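Local coordinates for 4-hydroxybenzoyl-CoA Thioesterase (Pseudomonas sp. CBS3, PDB 1LO7) that hydrolyses 4-hydroxybenzoyl-CoA to 4-hydroxybenzoate and CoA, the last step in converting 4-chlorobenzoate to 4-hydroxybenzoate, as a homotetramer of hot dog fold subunits, at the interface of chains A and B. Numbering follows the deposited sequence. Chains: chain A/B, 4-hydroxybenzoyl-CoA Thioesterase.

The interface of chains A and B. Residues chain A 10-13; chain B 7, 33, 36-37.
A:Glu12 reaches across to B:Arg36 and B:Ala33, joining the loop between strand 4-10 and the 3-10 helix 13-15 of one hot dog fold to helix 25-41 of its neighbour; this two-fold symmetric interface, in which the contact recurs with the chains exchanged, belongs to the homotetramer. The ionic part is a salt bridge with a hydrogen bond from B:Arg36 NH2 to A:Glu12 OE1, 3.3 Å long and fairly straight (155° at the hydrogen). The guanidinium nitrogen comes from above the carboxylate plane, and the two flat groups are turned 50° against each other. The other carboxylate oxygen, A:Glu12 OE2, stays within chain A: its syn lone pair takes a hydrogen bond from A:Arg10 NH2 at 2.8 Å. The carboxylate is thus shared by arginines of both subunits, which would probably favour its charged form, although the A:Arg10 side chain is poorly ordered. Water extends the polar network. Water 1 lies in plane at the edge of the B:Arg36 guanidinium, 2.8 Å from NE, and also bonds A:Glu12 OE1, and the backbone N of A:Phe13 lies 3.0 Å from it. Water 2 links A:Glu12 OE1 to the helix carbonyl O of B:Ala33, which is 3.0 Å from the water. Apolar contacts flank these bonds. The B:Ala33 methyl CB packs against the carboxylate carbon CD of A:Glu12 at 3.6 Å. A:Phe13 offers its CB rather than its ring, 3.7 Å from B:Arg36 CD; CG is anti to the backbone N (chi1 177°), carrying the ring away from the arginine. Farther along the helix, the amide of B:Asn37 lies nearly parallel to the A:Arg10 guanidinium, with OD1 3.6 Å from NH2, a loose polar approach.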
loop_
_atom_site.group_PDB
_atom_site.type_symbol
_atom_site.label_atom_id
_atom_site.label_comp_id
_atom_site.label_asym_id
_atom_site.label_seq_id
_atom_site.Cartn_x
_atom_site.Cartn_y
_atom_site.Cartn_z
ATOM N N ARG A 10 -9.082 11.221 5.155
ATOM C CA ARG A 10 -8.771 12.126 4.061
ATOM C C ARG A 10 -8.083 11.344 2.968
ATOM O O ARG A 10 -7.274 10.481 3.268
ATOM C CB ARG A 10 -7.990 13.375 4.427
ATOM C CG ARG A 10 -8.162 14.452 3.329
ATOM C CD ARG A 10 -7.407 15.773 3.567
ATOM N NE ARG A 10 -5.949 15.575 3.630
ATOM C CZ ARG A 10 -5.097 16.209 4.466
ATOM N NH1 ARG A 10 -5.491 17.129 5.351
ATOM N NH2 ARG A 10 -3.798 15.910 4.419
ATOM N N ILE A 11 -8.428 11.629 1.739
ATOM C CA ILE A 11 -7.842 10.887 0.628
ATOM C C ILE A 11 -6.630 11.661 0.177
ATOM O O ILE A 11 -6.708 12.882 0.026
ATOM C CB ILE A 11 -8.823 10.744 -0.532
ATOM C CG1 ILE A 11 -10.083 9.953 -0.082
ATOM C CG2 ILE A 11 -8.102 10.072 -1.729
ATOM C CD1 ILE A 11 -11.222 9.898 -1.143
ATOM N N GLU A 12 -5.552 10.924 -0.045
ATOM C CA GLU A 12 -4.292 11.504 -0.434
ATOM C C GLU A 12 -3.978 11.302 -1.907
ATOM O O GLU A 12 -4.533 10.438 -2.542
ATOM C CB GLU A 12 -3.165 10.945 0.475
ATOM C CG GLU A 12 -3.292 11.403 1.963
ATOM C CD GLU A 12 -3.301 12.923 2.135
ATOM O OE1 GLU A 12 -2.868 13.723 1.320
ATOM O OE2 GLU A 12 -3.794 13.324 3.291
ATOM N N PHE A 13 -3.064 12.109 -2.449
ATOM C CA PHE A 13 -2.699 12.007 -3.832
ATOM C C PHE A 13 -2.245 10.591 -4.192
ATOM O O PHE A 13 -2.635 10.050 -5.232
ATOM C CB PHE A 13 -1.538 12.995 -4.021
ATOM C CG PHE A 13 -0.920 13.052 -5.367
ATOM C CD1 PHE A 13 -1.519 13.811 -6.355
ATOM C CD2 PHE A 13 0.268 12.376 -5.650
ATOM C CE1 PHE A 13 -0.916 13.906 -7.600
ATOM C CE2 PHE A 13 0.887 12.451 -6.901
ATOM C CZ PHE A 13 0.272 13.231 -7.881
ATOM N N MET B 7 1.099 18.020 11.023
ATOM C CA MET B 7 -0.049 17.152 10.808
ATOM C C MET B 7 0.113 15.883 11.596
ATOM O O MET B 7 1.224 15.478 11.917
ATOM C CB MET B 7 -0.476 16.861 9.361
ATOM C CG MET B 7 0.518 16.010 8.630
ATOM S SD MET B 7 -0.139 15.452 7.034
ATOM C CE MET B 7 -1.401 14.277 7.545
ATOM N N ALA B 33 2.189 12.528 2.031
ATOM C CA ALA B 33 0.964 13.262 2.341
ATOM C C ALA B 33 1.340 14.552 3.069
ATOM O O ALA B 33 0.765 15.629 2.856
ATOM C CB ALA B 33 0.057 12.406 3.242
ATOM N N ARG B 36 2.566 17.298 0.578
ATOM C CA ARG B 36 1.500 17.941 -0.169
ATOM C C ARG B 36 0.669 18.803 0.759
ATOM O O ARG B 36 0.214 19.885 0.365
ATOM C CB ARG B 36 0.613 16.909 -0.844
ATOM C CG ARG B 36 -0.149 17.505 -2.029
ATOM C CD ARG B 36 -0.976 16.443 -2.749
ATOM N NE ARG B 36 -2.045 15.893 -1.874
ATOM C CZ ARG B 36 -3.234 16.473 -1.673
ATOM N NH1 ARG B 36 -3.600 17.600 -2.262
ATOM N NH2 ARG B 36 -4.095 15.888 -0.847
ATOM N N ASN B 37 0.451 18.293 1.979
ATOM C CA ASN B 37 -0.315 19.021 2.980
ATOM C C ASN B 37 0.338 20.386 3.254
ATOM O O ASN B 37 -0.336 21.423 3.499
ATOM C CB ASN B 37 -0.399 18.191 4.294
ATOM C CG ASN B 37 -1.181 18.963 5.383
ATOM O OD1 ASN B 37 -2.433 19.075 5.302
ATOM N ND2 ASN B 37 -0.473 19.507 6.360
HETATM O O HOH W 1 -1.172 13.545 -0.647
HETATM O O HOH W 2 -2.055 16.016 2.005
#